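Local coordinates for protein S-adenosylmethionine:tRNA ribosyltransferase-isomerase (Thermus thermophilus, PDB 1WDI) that probably transfers the ribose of S-adenosylmethionine to the 7-aminomethyl group of preQ1 in tRNA and isomerizes it, giving epoxyqueuosine, at residues Y9-Q15 and Y325-V329; D25-M30 and A41-R46; I66-L70 and E81-V85. All coordinates share one frame; numbering follows the deposited sequence.

Contact 1: Y9-Q15 and Y325-V329; sequences YHLPPEQ and YRLAV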
loop_
_atom_site.group_PDB
_atom_site.type_symbol
_atom_site.label_atom_id
_atom_site.label_comp_id
_atom_site.label_asym_id
_atom_site.label_seq_id
_atom_site.Cartn_x
_atom_site.Cartn_y
_atom_site.Cartn_z
ATOM N N TYR A 9 -4.171 22.616 4.676
ATOM C CA TYR A 9 -3.224 23.144 5.648
ATOM C C TYR A 9 -1.992 23.543 4.857
ATOM O O TYR A 9 -1.794 23.067 3.739
ATOM C CB TYR A 9 -2.882 22.094 6.718
ATOM C CG TYR A 9 -2.015 20.948 6.248
ATOM C CD1 TYR A 9 -0.624 21.044 6.269
ATOM C CD2 TYR A 9 -2.586 19.766 5.778
ATOM C CE1 TYR A 9 0.179 19.993 5.837
ATOM C CE2 TYR A 9 -1.791 18.710 5.341
ATOM C CZ TYR A 9 -0.413 18.829 5.372
ATOM O OH TYR A 9 0.377 17.800 4.913
ATOM N N HIS A 10 -1.178 24.427 5.421
ATOM C CA HIS A 10 0.020 24.885 4.737
ATOM C C HIS A 10 1.178 23.915 4.914
ATOM O O HIS A 10 1.607 23.639 6.037
ATOM C CB HIS A 10 0.431 26.271 5.247
ATOM C CG HIS A 10 1.689 26.790 4.625
ATOM N ND1 HIS A 10 1.800 27.046 3.275
ATOM C CD2 HIS A 10 2.902 27.062 5.160
ATOM C CE1 HIS A 10 3.028 27.449 3.005
ATOM N NE2 HIS A 10 3.717 27.467 4.131
ATOM N N LEU A 11 1.676 23.396 3.797
ATOM C CA LEU A 11 2.795 22.467 3.816
ATOM C C LEU A 11 3.985 23.042 3.064
ATOM O O LEU A 11 4.019 23.017 1.832
ATOM C CB LEU A 11 2.405 21.127 3.181
ATOM C CG LEU A 11 3.560 20.127 3.045
ATOM C CD1 LEU A 11 4.159 19.846 4.421
ATOM C CD2 LEU A 11 3.068 18.838 2.400
ATOM N N PRO A 12 4.977 23.576 3.794
ATOM C CA PRO A 12 6.149 24.138 3.118
ATOM C C PRO A 12 6.709 23.066 2.191
ATOM O O PRO A 12 6.995 21.950 2.626
ATOM C CB PRO A 12 7.091 24.459 4.276
ATOM C CG PRO A 12 6.150 24.796 5.390
ATOM C CD PRO A 12 5.087 23.722 5.256
ATOM N N PRO A 13 6.858 23.382 0.898
ATOM C CA PRO A 13 7.385 22.410 -0.063
ATOM C C PRO A 13 8.697 21.769 0.390
ATOM O O PRO A 13 8.997 20.632 0.020
ATOM C CB PRO A 13 7.557 23.242 -1.330
ATOM C CG PRO A 13 6.470 24.265 -1.208
ATOM C CD PRO A 13 6.577 24.670 0.240
ATOM N N GLU A 14 9.465 22.504 1.192
ATOM C CA GLU A 14 10.754 22.028 1.687
ATOM C C GLU A 14 10.631 20.847 2.642
ATOM O O GLU A 14 11.555 20.042 2.762
ATOM C CB GLU A 14 11.509 23.157 2.405
ATOM C CG GLU A 14 11.615 24.449 1.619
ATOM C CD GLU A 14 10.406 25.347 1.803
ATOM O OE1 GLU A 14 10.263 26.325 1.038
ATOM O OE2 GLU A 14 9.604 25.082 2.718
ATOM N N GLN A 15 9.496 20.744 3.326
ATOM C CA GLN A 15 9.303 19.659 4.278
ATOM C C GLN A 15 8.792 18.359 3.669
ATOM O O GLN A 15 8.460 17.420 4.387
ATOM C CB GLN A 15 8.398 20.119 5.423
ATOM C CG GLN A 15 9.092 21.133 6.319
ATOM C CD GLN A 15 8.232 21.624 7.460
ATOM O OE1 GLN A 15 7.853 20.859 8.347
ATOM N NE2 GLN A 15 7.923 22.913 7.446
ATOM N N TYR A 325 -1.523 18.014 12.291
ATOM C CA TYR A 325 -0.749 18.269 11.082
ATOM C C TYR A 325 -0.080 19.638 11.134
ATOM O O TYR A 325 1.053 19.800 10.688
ATOM C CB TYR A 325 -1.633 18.165 9.835
ATOM C CG TYR A 325 -1.605 16.792 9.193
ATOM C CD1 TYR A 325 -2.147 15.683 9.840
ATOM C CD2 TYR A 325 -1.016 16.603 7.945
ATOM C CE1 TYR A 325 -2.101 14.412 9.252
ATOM C CE2 TYR A 325 -0.962 15.346 7.355
ATOM C CZ TYR A 325 -1.506 14.255 8.011
ATOM O OH TYR A 325 -1.448 13.009 7.417
ATOM N N ARG A 326 -0.780 20.625 11.682
ATOM C CA ARG A 326 -0.208 21.961 11.799
ATOM C C ARG A 326 0.967 21.877 12.770
ATOM O O ARG A 326 2.005 22.493 12.552
ATOM C CB ARG A 326 -1.261 22.946 12.311
ATOM C CG ARG A 326 -1.461 24.148 11.409
ATOM C CD ARG A 326 -2.939 24.409 11.154
ATOM N NE ARG A 326 -3.684 24.606 12.394
ATOM C CZ ARG A 326 -4.963 24.286 12.541
ATOM N NH1 ARG A 326 -5.631 23.755 11.520
ATOM N NH2 ARG A 326 -5.568 24.477 13.704
ATOM N N LEU A 327 0.803 21.098 13.835
ATOM C CA LEU A 327 1.866 20.920 14.819
ATOM C C LEU A 327 3.063 20.248 14.146
ATOM O O LEU A 327 4.206 20.649 14.350
ATOM C CB LEU A 327 1.389 20.053 15.994
ATOM C CG LEU A 327 2.446 19.786 17.081
ATOM C CD1 LEU A 327 2.810 21.110 17.757
ATOM C CD2 LEU A 327 1.922 18.791 18.121
ATOM N N ALA A 328 2.791 19.221 13.344
ATOM C CA ALA A 328 3.844 18.494 12.636
ATOM C C ALA A 328 4.635 19.461 11.765
ATOM O O ALA A 328 5.871 19.418 11.729
ATOM C CB ALA A 328 3.240 17.392 11.777
ATOM N N VAL A 329 3.921 20.327 11.055
ATOM C CA VAL A 329 4.576 21.312 10.206
ATOM C C VAL A 329 5.459 22.220 11.070
ATOM O O VAL A 329 6.650 22.374 10.811
ATOM C CB VAL A 329 3.547 22.189 9.456
ATOM C CG1 VAL A 329 4.264 23.344 8.744
ATOM C CG2 VAL A 329 2.784 21.344 8.443
#

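Contact 2: D25-M30 and A41-R46; sequences DMARLM and AHKRVR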
loop_
_atom_site.group_PDB
_atom_site.type_symbol
_atom_site.label_atom_id
_atom_site.label_comp_id
_atom_site.label_asym_id
_atom_site.label_seq_id
_atom_site.Cartn_x
_atom_site.Cartn_y
_atom_site.Cartn_z
ATOM N N ASP A 25 14.212 3.415 10.729
ATOM C CA ASP A 25 13.445 3.600 11.952
ATOM C C ASP A 25 13.899 4.785 12.802
ATOM O O ASP A 25 13.496 4.915 13.958
ATOM C CB ASP A 25 13.440 2.319 12.797
ATOM C CG ASP A 25 14.834 1.880 13.213
ATOM O OD1 ASP A 25 15.816 2.572 12.878
ATOM O OD2 ASP A 25 14.941 0.830 13.879
ATOM N N MET A 26 14.740 5.645 12.233
ATOM C CA MET A 26 15.183 6.833 12.950
ATOM C C MET A 26 14.309 8.002 12.499
ATOM O O MET A 26 14.447 9.124 12.981
ATOM C CB MET A 26 16.665 7.123 12.696
ATOM C CG MET A 26 17.616 6.289 13.564
ATOM S SD MET A 26 17.377 6.517 15.357
ATOM C CE MET A 26 18.216 8.109 15.615
ATOM N N ALA A 27 13.403 7.723 11.566
ATOM C CA ALA A 27 12.463 8.738 11.104
ATOM C C ALA A 27 11.655 9.139 12.338
ATOM O O ALA A 27 11.454 8.328 13.243
ATOM C CB ALA A 27 11.537 8.153 10.047
ATOM N N ARG A 28 11.187 10.380 12.392
ATOM C CA ARG A 28 10.413 10.810 13.549
ATOM C C ARG A 28 9.036 10.148 13.584
ATOM O O ARG A 28 8.514 9.717 12.556
ATOM C CB ARG A 28 10.272 12.334 13.552
ATOM C CG ARG A 28 11.616 13.062 13.643
ATOM C CD ARG A 28 11.437 14.567 13.663
ATOM N NE ARG A 28 10.684 14.997 14.836
ATOM C CZ ARG A 28 10.359 16.259 15.093
ATOM N NH1 ARG A 28 10.724 17.222 14.257
ATOM N NH2 ARG A 28 9.660 16.552 16.179
ATOM N N LEU A 29 8.465 10.053 14.781
ATOM C CA LEU A 29 7.153 9.454 14.958
ATOM C C LEU A 29 6.315 10.327 15.882
ATOM O O LEU A 29 6.676 10.543 17.043
ATOM C CB LEU A 29 7.275 8.047 15.567
ATOM C CG LEU A 29 5.966 7.374 15.988
ATOM C CD1 LEU A 29 5.117 7.074 14.744
ATOM C CD2 LEU A 29 6.256 6.091 16.752
ATOM N N MET A 30 5.208 10.849 15.364
ATOM C CA MET A 30 4.329 11.660 16.189
ATOM C C MET A 30 3.226 10.743 16.685
ATOM O O MET A 30 2.499 10.147 15.885
ATOM C CB MET A 30 3.706 12.822 15.394
ATOM C CG MET A 30 2.744 13.657 16.234
ATOM S SD MET A 30 1.766 14.904 15.327
ATOM C CE MET A 30 2.972 16.179 15.176
ATOM N N ALA A 41 3.224 12.788 21.493
ATOM C CA ALA A 41 4.552 12.459 21.972
ATOM C C ALA A 41 5.406 12.588 20.724
ATOM O O ALA A 41 5.027 12.100 19.661
ATOM C CB ALA A 41 4.598 11.028 22.511
ATOM N N HIS A 42 6.536 13.277 20.840
ATOM C CA HIS A 42 7.432 13.447 19.708
ATOM C C HIS A 42 8.532 12.409 19.861
ATOM O O HIS A 42 9.460 12.574 20.655
ATOM C CB HIS A 42 7.992 14.872 19.696
ATOM C CG HIS A 42 6.941 15.913 19.470
ATOM N ND1 HIS A 42 6.233 16.006 18.290
ATOM C CD2 HIS A 42 6.423 16.856 20.294
ATOM C CE1 HIS A 42 5.323 16.958 18.398
ATOM N NE2 HIS A 42 5.417 17.490 19.605
ATOM N N LYS A 43 8.402 11.330 19.095
ATOM C CA LYS A 43 9.334 10.212 19.150
ATOM C C LYS A 43 9.971 9.901 17.805
ATOM O O LYS A 43 10.052 10.748 16.911
ATOM C CB LYS A 43 8.589 8.958 19.633
ATOM C CG LYS A 43 8.003 9.061 21.043
ATOM C CD LYS A 43 9.074 8.801 22.096
ATOM C CE LYS A 43 8.574 9.134 23.496
ATOM N NZ LYS A 43 9.584 8.772 24.534
ATOM N N ARG A 44 10.442 8.666 17.696
ATOM C CA ARG A 44 11.036 8.149 16.476
ATOM C C ARG A 44 10.349 6.813 16.248
ATOM O O ARG A 44 9.788 6.239 17.180
ATOM C CB ARG A 44 12.555 7.995 16.644
ATOM C CG ARG A 44 13.250 9.346 16.499
ATOM C CD ARG A 44 14.749 9.363 16.752
ATOM N NE ARG A 44 15.243 10.698 16.416
ATOM C CZ ARG A 44 16.462 11.155 16.672
ATOM N NH1 ARG A 44 17.356 10.389 17.285
ATOM N NH2 ARG A 44 16.784 12.389 16.319
ATOM N N VAL A 45 10.352 6.335 15.011
ATOM C CA VAL A 45 9.716 5.062 14.706
ATOM C C VAL A 45 10.276 3.943 15.578
ATOM O O VAL A 45 9.543 3.044 15.992
ATOM C CB VAL A 45 9.902 4.692 13.212
ATOM C CG1 VAL A 45 9.380 3.283 12.947
ATOM C CG2 VAL A 45 9.167 5.705 12.336
ATOM N N ARG A 46 11.572 4.001 15.874
ATOM C CA ARG A 46 12.173 2.959 16.699
ATOM C C ARG A 46 11.550 2.888 18.096
ATOM O O ARG A 46 11.720 1.898 18.807
ATOM C CB ARG A 46 13.690 3.167 16.816
ATOM C CG ARG A 46 14.108 4.296 17.741
ATOM C CD ARG A 46 15.627 4.341 17.886
ATOM N NE ARG A 46 16.196 3.023 18.172
ATOM C CZ ARG A 46 16.071 2.369 19.324
ATOM N NH1 ARG A 46 15.389 2.900 20.331
ATOM N NH2 ARG A 46 16.636 1.175 19.470
HETATM O O HOH W 1 9.331 13.481 16.812
#

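Contact 3: I66-L70 and E81-V85; sequences IPARL and EILLV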
loop_
_atom_site.group_PDB
_atom_site.type_symbol
_atom_site.label_atom_id
_atom_site.label_comp_id
_atom_site.label_asym_id
_atom_site.label_seq_id
_atom_site.Cartn_x
_atom_site.Cartn_y
_atom_site.Cartn_z
ATOM N N ILE A 66 1.287 -9.596 -9.817
ATOM C CA ILE A 66 0.456 -10.496 -10.602
ATOM C C ILE A 66 0.821 -10.265 -12.068
ATOM O O ILE A 66 0.402 -9.279 -12.671
ATOM C CB ILE A 66 -1.047 -10.211 -10.386
ATOM C CG1 ILE A 66 -1.441 -10.586 -8.952
ATOM C CG2 ILE A 66 -1.883 -10.995 -11.394
ATOM C CD1 ILE A 66 -2.914 -10.413 -8.654
ATOM N N PRO A 67 1.636 -11.164 -12.646
ATOM C CA PRO A 67 2.078 -11.080 -14.042
ATOM C C PRO A 67 0.924 -11.064 -15.042
ATOM O O PRO A 67 -0.218 -11.354 -14.691
ATOM C CB PRO A 67 2.954 -12.320 -14.201
ATOM C CG PRO A 67 3.519 -12.506 -12.831
ATOM C CD PRO A 67 2.305 -12.283 -11.959
ATOM N N ALA A 68 1.237 -10.734 -16.291
ATOM C CA ALA A 68 0.232 -10.679 -17.346
ATOM C C ALA A 68 0.478 -11.745 -18.408
ATOM O O ALA A 68 1.585 -11.880 -18.924
ATOM C CB ALA A 68 0.228 -9.302 -17.989
ATOM N N ARG A 69 -0.569 -12.502 -18.724
ATOM C CA ARG A 69 -0.490 -13.555 -19.729
ATOM C C ARG A 69 -0.668 -12.915 -21.100
ATOM O O ARG A 69 -1.773 -12.513 -21.467
ATOM C CB ARG A 69 -1.598 -14.585 -19.496
ATOM C CG ARG A 69 -1.464 -15.861 -20.309
ATOM C CD ARG A 69 -0.269 -16.686 -19.849
ATOM N NE ARG A 69 -0.282 -18.030 -20.417
ATOM C CZ ARG A 69 0.602 -18.977 -20.120
ATOM N NH1 ARG A 69 1.577 -18.726 -19.255
ATOM N NH2 ARG A 69 0.509 -20.175 -20.681
ATOM N N LEU A 70 0.419 -12.811 -21.856
ATOM C CA LEU A 70 0.354 -12.206 -23.179
ATOM C C LEU A 70 0.751 -13.177 -24.284
ATOM O O LEU A 70 1.645 -14.005 -24.110
ATOM C CB LEU A 70 1.246 -10.964 -23.234
ATOM C CG LEU A 70 0.894 -9.826 -22.270
ATOM C CD1 LEU A 70 1.864 -8.673 -22.471
ATOM C CD2 LEU A 70 -0.535 -9.364 -22.510
ATOM N N GLU A 81 5.086 -16.767 -25.845
ATOM C CA GLU A 81 4.365 -16.298 -24.671
ATOM C C GLU A 81 5.112 -15.141 -24.030
ATOM O O GLU A 81 6.339 -15.065 -24.106
ATOM C CB GLU A 81 4.205 -17.430 -23.654
ATOM C CG GLU A 81 3.286 -18.552 -24.105
ATOM C CD GLU A 81 3.121 -19.629 -23.050
ATOM O OE1 GLU A 81 2.743 -19.288 -21.908
ATOM O OE2 GLU A 81 3.365 -20.815 -23.361
ATOM N N ILE A 82 4.369 -14.237 -23.403
ATOM C CA ILE A 82 4.972 -13.090 -22.744
ATOM C C ILE A 82 4.341 -12.837 -21.382
ATOM O O ILE A 82 3.234 -12.309 -21.288
ATOM C CB ILE A 82 4.825 -11.806 -23.588
ATOM C CG1 ILE A 82 5.532 -11.981 -24.935
ATOM C CG2 ILE A 82 5.408 -10.619 -22.829
ATOM C CD1 ILE A 82 5.444 -10.766 -25.837
ATOM N N LEU A 83 5.051 -13.227 -20.329
ATOM C CA LEU A 83 4.571 -13.020 -18.970
ATOM C C LEU A 83 5.087 -11.685 -18.462
ATOM O O LEU A 83 6.152 -11.611 -17.849
ATOM C CB LEU A 83 5.052 -14.144 -18.051
ATOM C CG LEU A 83 4.367 -15.500 -18.225
ATOM C CD1 LEU A 83 5.011 -16.522 -17.303
ATOM C CD2 LEU A 83 2.880 -15.363 -17.920
ATOM N N LEU A 84 4.331 -10.628 -18.735
ATOM C CA LEU A 84 4.702 -9.288 -18.308
ATOM C C LEU A 84 4.636 -9.240 -16.784
ATOM O O LEU A 84 3.559 -9.364 -16.201
ATOM C CB LEU A 84 3.737 -8.267 -18.915
ATOM C CG LEU A 84 4.159 -6.799 -18.897
ATOM C CD1 LEU A 84 5.432 -6.626 -19.710
ATOM C CD2 LEU A 84 3.044 -5.938 -19.468
ATOM N N VAL A 85 5.788 -9.063 -16.141
ATOM C CA VAL A 85 5.841 -9.026 -14.685
ATOM C C VAL A 85 5.794 -7.631 -14.063
ATOM O O VAL A 85 4.884 -7.328 -13.293
ATOM C CB VAL A 85 7.095 -9.763 -14.154
ATOM C CG1 VAL A 85 7.032 -11.231 -14.542
ATOM C CG2 VAL A 85 8.355 -9.128 -14.710
#

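Contact 1: Y9-Q15 and Y325-V329
Tyr9 lays one face of its ring against Tyr325 and turns an ortho-meta side toward Val329. The route starts at CB, which points toward the helix; chi1 of 72° sets CG between the backbone N and the carbonyl carbon, which lays the ring across the helix surface with Tyr325 and Val329 both on one side of its plane. Along one ring edge CD1 and CE1 approach a methyl group, with CE1 3.9 Å from Val329 CG2; along the other edge CE2 stands 3.4 Å from Tyr325 CD2, and CZ follows close behind. At the tip, OH lies at the edge of the Tyr325 ring, in its plane, 3.5 Å from Tyr325 CD2, and donates a hydrogen bond to the backbone O of His302. The two rings form an offset edge-to-face pair, the edge of Tyr325 toward the face of Tyr9, with centroids 5.2 Å apart and planes at 61°. The contact thus fixes an N-terminal loop, ending in a 3-10 turn at residues 13-15, onto helix 318-330 near the C-terminal end of the chain. Tyr325 OH accepts from the backbone N of the same His302, tying both tyrosines to one residue. With an alanine here in place of Tyr9, the edge of Tyr325 would probably face a gap and the His302 carbonyl would lose its phenol partner. Facing the next loop residues, Val329 on the helix uses both methyl groups: CG2 is 3.5 Å from His10 O, while CG1 rests 3.6 Å from Pro12 CD. Phe335 also packs against both Tyr9 and Val329.

Contact 2: D25-M30 and A41-R46
Leu29 overlaps the backbone of Arg44, its CB 3.4 Å from Arg44 C and its CD2 3.6 Å from Arg44 O. CG lies anti to the backbone N (chi1 172°), and from there CD2 reaches the Arg44 carbonyl. These residues belong to the antiparallel beta hairpin of strands 28-32 and 40-44, which joins the large mixed sheet through strand 341-344 on the other edge of 28-32. Within these residues Leu29 and Lys43 form a hydrogen-bonded pair, each N-H reaching the other's carbonyl; Arg28 with Arg44 and Met30 with His42 are non-hydrogen-bonded pairs. Beyond the regular ladder the bonding carries on into the loop and the 3-10 turn: Val45 N lies 2.9 Å from Ala27 O, almost in line with the C=O bond, and Arg46 N is 2.9 Å from Asp25 O, in the carbonyl plane on a lone pair. Val45 CG2 then faces the methyl of Ala27, and Leu193 of helix 191-199 covers Asp25 and Val45.

On the face that carries Met30 and His42, the two side chains run alongside each other in the same direction, and Met30 CE comes to the imidazole edge, 4.1 Å from His42 CE1. His42 ND1 is held by the hydroxyl of Tyr333, whose ring also takes the Arg28 guanidinium in a cation-pi contact, while Arg28 NH1 bonds Glu331 O. Lys43 O is gripped twice. Leu29 N approaches it at 2.7 Å from 60° above the carbonyl plane, and a water donates to it at 2.8 Å while accepting from Arg28 NE, also at 2.8 Å, in the plane of the guanidinium.

Contact 3: I66-L70 and E81-V85
Leu70 holds CG anti to its carbonyl carbon (chi1 -61°) and continues straight through chi2, which carries CD1 across to the neighbouring strand, 4.0 Å from Leu84 CB. The CG2 methyl of Ile82 lies beside the same CD1. The setting is the antiparallel beta hairpin of strands 57-73 and 79-84, two strands with Ala68-Leu84 and Leu70-Ile82 as hydrogen-bonded pairs and Arg69-Leu83 as the non-hydrogen-bonded pair between them. The face that carries Ala68, Leu70, Ile82 and Leu84 is wholly apolar here: Ala68 CB meets Leu84 CB at 3.8 Å, and Leu70 CB meets Ile82 CB at 3.7 Å. Ala68 is also touched by Pro213 from a nearby loop.

Each hydrogen-bonded pair closes a two-way ring of backbone bonds. Leu84 N reaches Ala68 O at 3.0 Å in the carbonyl plane, on a lone pair, whereas Leu70 N comes to Ile82 O at 2.9 Å from 35° above the plane. Across the other face, the exposed Arg69 turns back at chi2 (68°) toward the hairpin partner. The edge of its guanidinium borders Leu83, whose CD2 is 3.8 Å from Arg69 NH1. Glu81 brings a carboxylate oxygen over a guanidinium face as a salt bridge, but that oxygen's position is doubtful. Where the strands part, Pro67 and Val85 touch through ring and methyl carbons. There Leu84 O serves two donors, taking the amide of Ala68 at 2.7 Å and a CA-H contact from Pro67 CA at 3.1 Å.

How the contacts relate
Contact 1 joins a segment near the N-terminus to a helix near the C-terminus, and contacts 2 and 3 follow one another within the span between its segments. Contacts 1 and 2 are neighbours, with centres about 17 Å apart: helix 318-330 lies on the hairpin, Ala328 CA packing 3.5 Å from Met30 CE and Leu327 reaching both Met30 and His42. Contact 3 lies on the opposite side of the chain's centre, about 42 Å from contact 1 and 40 Å from contact 2, centre to centre. The hairpins of contacts 2 and 3 reach the same mixed sheet, so the long strand 57-73 links the distant hairpin to the part of the fold where contacts 1 and 2 lie.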